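Local structure of carboxylesterase SOBER1 (6AVX) at residues A[115-120]-A[134-138]; A[58-62]-A[74-78]; A[6-12]-A[101-107]. The protein hydrolyses carboxylic esters, preferring short acyl chains, has phospholipase A2 activity, and damps the plant hypersensitive response set off by the bacterial effector AvrBsT. The protein carries 1 engineered substitution. One frame throughout, in Å; residues are numbered along the deposited sequence. Where two conformers were deposited one is given.

Contact 1: A[115-120]-A[134-138]; sequences LASVLL and WVPFT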
loop_
_atom_site.group_PDB
_atom_site.type_symbol
_atom_site.label_atom_id
_atom_site.label_comp_id
_atom_site.label_asym_id
_atom_site.label_seq_id
_atom_site.Cartn_x
_atom_site.Cartn_y
_atom_site.Cartn_z
ATOM N N LEU A 115 1.698 -2.825 1.614
ATOM C CA LEU A 115 1.678 -3.814 2.675
ATOM C C LEU A 115 3.001 -4.553 2.758
ATOM O O LEU A 115 3.588 -4.693 3.839
ATOM C CB LEU A 115 0.539 -4.796 2.432
ATOM C CG LEU A 115 0.317 -5.739 3.612
ATOM C CD1 LEU A 115 -0.428 -5.036 4.725
ATOM C CD2 LEU A 115 -0.419 -6.992 3.175
ATOM N N ALA A 116 3.472 -5.066 1.629
ATOM C CA ALA A 116 4.720 -5.817 1.625
ATOM C C ALA A 116 5.880 -4.961 2.107
ATOM O O ALA A 116 6.753 -5.428 2.860
ATOM C CB ALA A 116 4.996 -6.326 0.216
ATOM N N SER A 117 5.907 -3.699 1.682
ATOM C CA SER A 117 7.024 -2.828 2.020
ATOM C C SER A 117 7.048 -2.516 3.505
ATOM O O SER A 117 8.120 -2.489 4.122
ATOM C CB SER A 117 6.952 -1.541 1.207
ATOM O OG SER A 117 7.093 -1.782 -0.189
ATOM N N VAL A 118 5.893 -2.220 4.086
ATOM C CA VAL A 118 5.830 -1.908 5.506
ATOM C C VAL A 118 6.203 -3.127 6.338
ATOM O O VAL A 118 6.983 -3.026 7.300
ATOM C CB VAL A 118 4.438 -1.369 5.862
ATOM C CG1 VAL A 118 4.243 -1.338 7.364
ATOM C CG2 VAL A 118 4.214 -0.002 5.212
ATOM N N LEU A 119 5.661 -4.288 5.985
ATOM C CA LEU A 119 5.843 -5.466 6.835
ATOM C C LEU A 119 7.267 -5.994 6.801
ATOM O O LEU A 119 7.663 -6.727 7.720
ATOM C CB LEU A 119 4.878 -6.584 6.419
ATOM C CG LEU A 119 3.382 -6.299 6.556
ATOM C CD1 LEU A 119 2.545 -7.424 5.947
ATOM C CD2 LEU A 119 3.023 -6.097 8.005
ATOM N N LEU A 120 8.025 -5.670 5.772
ATOM C CA LEU A 120 9.408 -6.112 5.669
ATOM C C LEU A 120 10.408 -5.036 6.069
ATOM O O LEU A 120 11.612 -5.295 6.044
ATOM C CB LEU A 120 9.700 -6.614 4.251
ATOM C CG LEU A 120 9.038 -7.960 3.947
ATOM C CD1 LEU A 120 8.981 -8.215 2.452
ATOM C CD2 LEU A 120 9.783 -9.117 4.657
ATOM N N TRP A 134 -4.369 -6.230 -1.849
ATOM C CA TRP A 134 -4.436 -7.654 -1.559
ATOM C C TRP A 134 -3.128 -8.042 -0.895
ATOM O O TRP A 134 -2.179 -7.273 -0.867
ATOM C CB TRP A 134 -4.695 -8.470 -2.819
ATOM C CG TRP A 134 -3.598 -8.424 -3.854
ATOM C CD1 TRP A 134 -2.560 -9.299 -3.977
ATOM C CD2 TRP A 134 -3.469 -7.502 -4.943
ATOM N NE1 TRP A 134 -1.793 -8.969 -5.053
ATOM C CE2 TRP A 134 -2.336 -7.885 -5.687
ATOM C CE3 TRP A 134 -4.221 -6.413 -5.381
ATOM C CZ2 TRP A 134 -1.922 -7.199 -6.827
ATOM C CZ3 TRP A 134 -3.825 -5.740 -6.514
ATOM C CH2 TRP A 134 -2.686 -6.148 -7.240
ATOM N N VAL A 135 -3.087 -9.251 -0.342
ATOM C CA VAL A 135 -1.891 -9.776 0.307
ATOM C C VAL A 135 -1.024 -10.418 -0.771
ATOM O O VAL A 135 -1.448 -11.417 -1.366
ATOM C CB VAL A 135 -2.245 -10.784 1.404
ATOM C CG1 VAL A 135 -0.977 -11.288 2.082
ATOM C CG2 VAL A 135 -3.154 -10.131 2.437
ATOM N N PRO A 136 0.170 -9.885 -1.070
ATOM C CA PRO A 136 0.884 -10.322 -2.270
ATOM C C PRO A 136 1.903 -11.409 -2.013
ATOM O O PRO A 136 2.836 -11.584 -2.798
ATOM C CB PRO A 136 1.566 -9.035 -2.736
ATOM C CG PRO A 136 1.933 -8.400 -1.481
ATOM C CD PRO A 136 0.799 -8.670 -0.516
ATOM N N PHE A 137 1.715 -12.158 -0.942
ATOM C CA PHE A 137 2.595 -13.270 -0.621
ATOM C C PHE A 137 1.849 -14.220 0.300
ATOM O O PHE A 137 0.760 -13.923 0.777
ATOM C CB PHE A 137 3.968 -12.806 -0.081
ATOM C CG PHE A 137 3.941 -11.592 0.842
ATOM C CD1 PHE A 137 2.934 -11.403 1.772
ATOM C CD2 PHE A 137 4.976 -10.668 0.803
ATOM C CE1 PHE A 137 2.953 -10.291 2.623
ATOM C CE2 PHE A 137 5.008 -9.582 1.646
ATOM C CZ PHE A 137 3.998 -9.391 2.559
ATOM N N THR A 138 2.434 -15.403 0.511
ATOM C CA THR A 138 1.857 -16.406 1.392
ATOM C C THR A 138 2.397 -16.221 2.806
ATOM O O THR A 138 3.286 -15.400 3.066
ATOM C CB THR A 138 2.192 -17.829 0.939
ATOM O OG1 THR A 138 3.567 -18.094 1.229
ATOM C CG2 THR A 138 1.919 -18.049 -0.556
#
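The ring of Phe137 packs against Ala116, where a loop of the alpha/beta-hydrolase fold meets the helix that follows strand 102-107. Residues 115-120 lie on helix 109-120, whereas 134-138 belong to the connection between strands 127-131 and 154-159 and have no regular structure. The meeting is wholly apolar and illustrates how a small residue on a helix lets a large ring come close. The tight part is the Ala116 methyl, whose CB lies 3.6 Å from Phe137 CE2 and meets the ring obliquely. CZ of the same ring stands 3.8 Å from Ala116 CA, so the ring reaches the helix backbone itself. Phe137 gets there with CG placed between its backbone N and carbonyl carbon (chi1 38°), a rotation that swings the ring back over its own neighbour: Pro136 CD sits above one face, offset toward the rim. Pro136 also turns its CG to the Ala116 methyl, which is therefore shared by both loop residues.

Contacts slacken away from this point. Leu119 brings CD1 to the ring edge, near its plane, 4.2 Å from Phe137 CZ, and Leu120 CD1 approaches CE2 obliquely at 4.3 Å. Leu120 and Val135 are partly exposed, and Thr138, at the end of the segment, is exposed. The side chain of Trp134 leaves the backbone away from residues 115-120, and its indole packs on Gln109 and Ala112, near Ser108, a charge-relay residue by similarity. Helix 75-94 packs on Ala116 through Val78 and Val82, while Val135 rests on helix 173-180 through Ala173 and Phe176. On the Val135 side of the contact, Leu115 CD2 lies 4.2 Å from both Val135 CG2 and Pro136 CD.

Contact 2: A[58-62]-A[74-78]; sequences SWFDV and DESSV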
loop_
_atom_site.group_PDB
_atom_site.type_symbol
_atom_site.label_atom_id
_atom_site.label_comp_id
_atom_site.label_asym_id
_atom_site.label_seq_id
_atom_site.Cartn_x
_atom_site.Cartn_y
_atom_site.Cartn_z
ATOM N N SER A 58 4.311 -1.045 -13.953
ATOM C CA SER A 58 3.816 -2.102 -13.082
ATOM C C SER A 58 4.847 -2.359 -11.998
ATOM O O SER A 58 6.019 -2.603 -12.295
ATOM C CB SER A 58 3.611 -3.372 -13.893
ATOM O OG SER A 58 3.209 -4.419 -13.040
ATOM N N TRP A 59 4.412 -2.321 -10.735
ATOM C CA TRP A 59 5.348 -2.550 -9.642
ATOM C C TRP A 59 5.885 -3.973 -9.620
ATOM O O TRP A 59 7.033 -4.192 -9.233
ATOM C CB TRP A 59 4.699 -2.219 -8.293
ATOM C CG TRP A 59 4.366 -0.770 -8.134
ATOM C CD1 TRP A 59 3.123 -0.211 -8.127
ATOM C CD2 TRP A 59 5.295 0.308 -7.988
ATOM N NE1 TRP A 59 3.229 1.149 -7.993
ATOM C CE2 TRP A 59 4.545 1.497 -7.909
ATOM C CE3 TRP A 59 6.686 0.394 -7.921
ATOM C CZ2 TRP A 59 5.139 2.750 -7.775
ATOM C CZ3 TRP A 59 7.264 1.637 -7.794
ATOM C CH2 TRP A 59 6.496 2.790 -7.715
ATOM N N PHE A 60 5.050 -4.962 -9.933
ATOM C CA PHE A 60 5.411 -6.374 -9.864
ATOM C C PHE A 60 4.388 -7.125 -10.713
ATOM O O PHE A 60 3.304 -6.622 -10.978
ATOM C CB PHE A 60 5.453 -6.875 -8.414
ATOM C CG PHE A 60 4.146 -6.732 -7.671
ATOM C CD1 PHE A 60 3.142 -7.675 -7.832
ATOM C CD2 PHE A 60 3.918 -5.683 -6.788
ATOM C CE1 PHE A 60 1.928 -7.550 -7.149
ATOM C CE2 PHE A 60 2.702 -5.570 -6.095
ATOM C CZ PHE A 60 1.719 -6.505 -6.281
ATOM N N ASP A 61 4.725 -8.332 -11.141
ATOM C CA ASP A 61 3.847 -9.009 -12.079
ATOM C C ASP A 61 2.574 -9.450 -11.382
ATOM O O ASP A 61 2.591 -9.870 -10.223
ATOM C CB ASP A 61 4.551 -10.202 -12.712
ATOM C CG ASP A 61 3.854 -10.703 -13.960
ATOM O OD1 ASP A 61 3.044 -9.962 -14.561
ATOM O OD2 ASP A 61 4.156 -11.859 -14.335
ATOM N N VAL A 62 1.474 -9.374 -12.123
ATOM C CA VAL A 62 0.132 -9.735 -11.675
ATOM C C VAL A 62 -0.332 -10.851 -12.606
ATOM O O VAL A 62 -0.586 -10.597 -13.792
ATOM C CB VAL A 62 -0.809 -8.522 -11.730
ATOM C CG1 VAL A 62 -2.223 -8.919 -11.318
ATOM C CG2 VAL A 62 -0.267 -7.393 -10.855
ATOM N N ASP A 74 3.132 -13.701 -6.958
ATOM C CA ASP A 74 4.517 -13.839 -7.448
ATOM C C ASP A 74 5.497 -13.100 -6.520
ATOM O O ASP A 74 5.667 -11.886 -6.657
ATOM C CB ASP A 74 4.590 -13.296 -8.866
ATOM C CG ASP A 74 5.960 -13.442 -9.486
ATOM O OD1 ASP A 74 6.931 -13.753 -8.771
ATOM O OD2 ASP A 74 6.073 -13.230 -10.722
ATOM N N GLU A 75 6.220 -13.857 -5.666
ATOM C CA GLU A 75 6.966 -13.279 -4.530
ATOM C C GLU A 75 8.282 -12.602 -4.931
ATOM O O GLU A 75 8.611 -11.523 -4.418
ATOM C CB GLU A 75 7.243 -14.340 -3.443
ATOM C CG GLU A 75 7.746 -13.719 -2.120
ATOM C CD GLU A 75 8.365 -14.721 -1.150
ATOM O OE1 GLU A 75 9.551 -15.074 -1.329
ATOM O OE2 GLU A 75 7.674 -15.137 -0.191
ATOM N N SER A 76 9.094 -13.237 -5.779
ATOM C CA SER A 76 10.334 -12.600 -6.207
ATOM C C SER A 76 10.047 -11.255 -6.863
ATOM O O SER A 76 10.826 -10.297 -6.717
ATOM C CB SER A 76 11.079 -13.520 -7.175
ATOM O OG SER A 76 10.228 -13.931 -8.232
ATOM N N SER A 77 8.941 -11.179 -7.615
ATOM C CA SER A 77 8.572 -9.933 -8.273
ATOM C C SER A 77 8.176 -8.876 -7.247
ATOM O O SER A 77 8.668 -7.758 -7.299
ATOM C CB SER A 77 7.494 -10.186 -9.319
ATOM O OG SER A 77 7.338 -9.035 -10.114
ATOM N N VAL A 78 7.337 -9.233 -6.276
ATOM C CA VAL A 78 7.000 -8.308 -5.195
ATOM C C VAL A 78 8.259 -7.845 -4.462
ATOM O O VAL A 78 8.385 -6.677 -4.121
ATOM C CB VAL A 78 5.977 -8.956 -4.243
ATOM C CG1 VAL A 78 5.624 -8.012 -3.093
ATOM C CG2 VAL A 78 4.741 -9.373 -4.997
HETATM O O HOH W 1 4.354 -13.831 -12.527
#
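Ser77 and Asp61 provide the direct hydrogen bond of this contact, an example of a helix's first turn gripping a loop by a side-chain hydroxyl. The backbone N of Asp61 donates to Ser77 OG at 2.9 Å, with an N-H...O angle of 162°. The hydroxyl reaches across because OG is anti to the backbone N of Ser77 (chi1 -169°), and it also lies 3.3 Å from both CA and CB of Phe60. The two backbones are correspondingly close, with the CA atoms of Phe60 and Ser77 5.0 Å apart.

The charged groups meet through water. Asp61 OD2 and Asp74 OD2 are 4.3 Å apart, a separation at which two carboxylates would be expected to repel, but one water donates to both, at 2.7 Å to Asp61 OD2 and 2.6 Å to Asp74 OD2. Asp61 OD2 is also hydrogen-bonded to Thr49 OG1. Asp74 is the N-cap of helix 75-94, its OD1 accepting a long, weak bond from Ser77 N. The N-cap carboxylate thus faces two ways, OD1 to its own helix and OD2 to the water. In the alpha/beta-hydrolase fold this joins the loop after strand 54-57 to the start of a long helix packed on the central sheet.

Apolar packing occupies the inner side. Val78 CG2 lies over one face of the Phe60 ring, a CH-pi contact 3.8 Å from the centroid and 18° off the normal. The two side chains run alongside each other in the same direction. Beyond them, Phe60 touches Trp134, and also Gln109 and Ala112 of helix 109-120. Trp59, just before Phe60, carries its indole away from residues 74-78, and NE1 donates to His12 O.

Contact 3: A[6-12]-A[101-107]; sequences TFILWLH and NVFICGL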
loop_
_atom_site.group_PDB
_atom_site.type_symbol
_atom_site.label_atom_id
_atom_site.label_comp_id
_atom_site.label_asym_id
_atom_site.label_seq_id
_atom_site.Cartn_x
_atom_site.Cartn_y
_atom_site.Cartn_z
ATOM N N THR A 6 6.850 15.261 8.170
ATOM C CA THR A 6 6.076 14.078 7.767
ATOM C C THR A 6 6.350 13.753 6.303
ATOM O O THR A 6 6.393 14.647 5.457
ATOM C CB THR A 6 4.584 14.336 7.953
ATOM O OG1 THR A 6 4.316 14.635 9.332
ATOM C CG2 THR A 6 3.768 13.135 7.528
ATOM N N PHE A 7 6.551 12.478 5.992
ATOM C CA PHE A 7 6.831 12.018 4.641
ATOM C C PHE A 7 5.758 11.011 4.266
ATOM O O PHE A 7 5.518 10.053 5.014
ATOM C CB PHE A 7 8.195 11.330 4.612
ATOM C CG PHE A 7 8.555 10.754 3.278
ATOM C CD1 PHE A 7 8.909 11.576 2.234
ATOM C CD2 PHE A 7 8.552 9.388 3.072
ATOM C CE1 PHE A 7 9.238 11.051 1.000
ATOM C CE2 PHE A 7 8.889 8.857 1.840
ATOM C CZ PHE A 7 9.226 9.687 0.804
ATOM N N ILE A 8 5.117 11.216 3.124
ATOM C CA ILE A 8 4.047 10.343 2.642
ATOM C C ILE A 8 4.436 9.862 1.254
ATOM O O ILE A 8 4.541 10.666 0.314
ATOM C CB ILE A 8 2.684 11.051 2.612
ATOM C CG1 ILE A 8 2.381 11.667 3.985
ATOM C CG2 ILE A 8 1.609 10.070 2.196
ATOM C CD1 ILE A 8 1.100 12.482 4.046
ATOM N N LEU A 9 4.647 8.557 1.129
ATOM C CA LEU A 9 4.955 7.907 -0.130
ATOM C C LEU A 9 3.665 7.294 -0.652
ATOM O O LEU A 9 3.027 6.510 0.056
ATOM C CB LEU A 9 5.985 6.808 0.127
ATOM C CG LEU A 9 6.428 6.017 -1.097
ATOM C CD1 LEU A 9 7.108 6.932 -2.084
ATOM C CD2 LEU A 9 7.320 4.859 -0.714
ATOM N N TRP A 10 3.266 7.645 -1.869
ATOM C CA TRP A 10 2.056 7.124 -2.491
ATOM C C TRP A 10 2.423 6.269 -3.689
ATOM O O TRP A 10 3.122 6.745 -4.585
ATOM C CB TRP A 10 1.134 8.252 -2.961
ATOM C CG TRP A 10 -0.183 7.699 -3.430
ATOM C CD1 TRP A 10 -0.453 7.119 -4.634
ATOM C CD2 TRP A 10 -1.387 7.610 -2.663
ATOM N NE1 TRP A 10 -1.761 6.674 -4.664
ATOM C CE2 TRP A 10 -2.350 6.972 -3.470
ATOM C CE3 TRP A 10 -1.752 8.029 -1.390
ATOM C CZ2 TRP A 10 -3.651 6.737 -3.032
ATOM C CZ3 TRP A 10 -3.053 7.787 -0.954
ATOM C CH2 TRP A 10 -3.977 7.161 -1.778
ATOM N N LEU A 11 1.913 5.040 -3.738
ATOM C CA LEU A 11 2.249 4.061 -4.765
ATOM C C LEU A 11 1.031 3.808 -5.643
ATOM O O LEU A 11 0.012 3.294 -5.171
ATOM C CB LEU A 11 2.718 2.766 -4.111
ATOM C CG LEU A 11 3.916 2.940 -3.180
ATOM C CD1 LEU A 11 4.260 1.668 -2.452
ATOM C CD2 LEU A 11 5.133 3.493 -3.930
ATOM N N HIS A 12 1.147 4.162 -6.925
ATOM C CA HIS A 12 0.059 4.049 -7.883
ATOM C C HIS A 12 -0.252 2.585 -8.207
ATOM O O HIS A 12 0.499 1.664 -7.893
ATOM C CB HIS A 12 0.415 4.820 -9.162
ATOM C CG HIS A 12 1.564 4.236 -9.935
ATOM N ND1 HIS A 12 1.442 3.095 -10.699
ATOM C CD2 HIS A 12 2.852 4.631 -10.056
ATOM C CE1 HIS A 12 2.617 2.818 -11.256
ATOM N NE2 HIS A 12 3.486 3.736 -10.888
ATOM N N ASN A 101 7.312 9.135 11.385
ATOM C CA ASN A 101 6.666 10.172 10.591
ATOM C C ASN A 101 6.592 9.804 9.115
ATOM O O ASN A 101 6.257 10.669 8.286
ATOM C CB ASN A 101 7.376 11.515 10.790
ATOM C CG ASN A 101 7.067 12.149 12.137
ATOM O OD1 ASN A 101 6.718 11.471 13.100
ATOM N ND2 ASN A 101 7.172 13.467 12.196
ATOM N N VAL A 102 6.884 8.551 8.775
ATOM C CA VAL A 102 6.828 8.046 7.407
ATOM C C VAL A 102 5.540 7.265 7.254
ATOM O O VAL A 102 5.270 6.342 8.035
ATOM C CB VAL A 102 8.026 7.130 7.116
ATOM C CG1 VAL A 102 7.870 6.435 5.768
ATOM C CG2 VAL A 102 9.331 7.925 7.182
ATOM N N PHE A 103 4.764 7.593 6.232
ATOM C CA PHE A 103 3.539 6.882 5.899
ATOM C C PHE A 103 3.637 6.387 4.468
ATOM O O PHE A 103 4.046 7.149 3.581
ATOM C CB PHE A 103 2.329 7.802 6.067
ATOM C CG PHE A 103 2.125 8.210 7.482
ATOM C CD1 PHE A 103 2.840 9.262 8.023
ATOM C CD2 PHE A 103 1.272 7.495 8.292
ATOM C CE1 PHE A 103 2.688 9.598 9.369
ATOM C CE2 PHE A 103 1.118 7.840 9.623
ATOM C CZ PHE A 103 1.822 8.880 10.145
ATOM N N ILE A 104 3.297 5.122 4.245
ATOM C CA ILE A 104 3.287 4.515 2.920
ATOM C C ILE A 104 1.834 4.224 2.577
ATOM O O ILE A 104 1.122 3.621 3.378
ATOM C CB ILE A 104 4.108 3.212 2.886
ATOM C CG1 ILE A 104 5.437 3.338 3.649
ATOM C CG2 ILE A 104 4.345 2.789 1.444
ATOM C CD1 ILE A 104 6.345 4.414 3.149
ATOM N N CYS A 105 1.400 4.630 1.389
ATOM C CA CYS A 105 0.021 4.444 0.964
ATOM C C CYS A 105 0.011 3.986 -0.476
ATOM O O CYS A 105 0.938 4.275 -1.233
ATOM C CB CYS A 105 -0.744 5.771 1.003
ATOM S SG CYS A 105 -0.635 6.745 2.499
ATOM N N GLY A 106 -1.060 3.327 -0.886
ATOM C CA GLY A 106 -1.157 2.988 -2.293
ATOM C C GLY A 106 -2.470 2.336 -2.657
ATOM O O GLY A 106 -3.166 1.751 -1.816
ATOM N N LEU A 107 -2.780 2.415 -3.946
ATOM C CA LEU A 107 -3.995 1.863 -4.530
ATOM C C LEU A 107 -3.716 0.563 -5.268
ATOM O O LEU A 107 -2.868 0.523 -6.163
ATOM C CB LEU A 107 -4.593 2.861 -5.519
ATOM C CG LEU A 107 -5.852 2.389 -6.252
ATOM C CD1 LEU A 107 -7.018 2.150 -5.286
ATOM C CD2 LEU A 107 -6.251 3.373 -7.336
#
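Trp10 and Cys105 make the closest side-chain meeting between these parallel strands. The indole bends over its neighbour with CG anti to the backbone N (chi1 -172°), bringing CE3 to 3.4 Å from Cys105 CB and leaving the backbone O of Cys105 over one face of the ring. Cys105 SG stands oblique to the six-membered ring, 5.2 Å from its centroid, and leans toward Ile8 CG2. The side of the sheet that bears Ile8, Trp10, Phe103 and Cys105 packs against helix 198-212 through Trp10 and Phe103.

The opposite face of the sheet is apolar, with Phe7, Leu9, Leu11, Val102 and Ile104. Phe7, its CG anti to the backbone N (chi1 177°), presents its ring edge to Val102 CG1. In the conformer given, Ile104 CD1 lies 3.9 Å from Leu9 CB; a second conformer makes this detail tentative. Helix 75-94 packs on this side against Phe7, Leu9 and Ile104. Beside Leu11, Gly106 brings its CA to 3.1 Å from Leu11 O.

Six backbone hydrogen bonds hold the register. Strand 102-107 ends immediately before Ser108, the catalytic nucleophile by similarity, consistent with the nucleophile elbow of the alpha/beta-hydrolase fold.

In the fold
The three contacts show chemistry changing from the sheet outward. Contact 3 is core, a backbone-bonded pair of interior strands of the parallel sheet; contact 1 is also buried but purely apolar, helix against loop; contact 2 is partly buried and adds carboxylates and water. Strand 102-107 leads directly into helix 109-120 of contact 1, and Val118 CG2 packs on Ile104 CG1. Helix 75-94 of contact 2 borders both others: Val78 touches Ala116 and Pro136, and later turns lie on contact 3. Contacts 1 and 2 also meet through Trp134 and Phe60, whereas Trp59 ties contact 2 to the end of strand 7-11, its ring packing on Leu11.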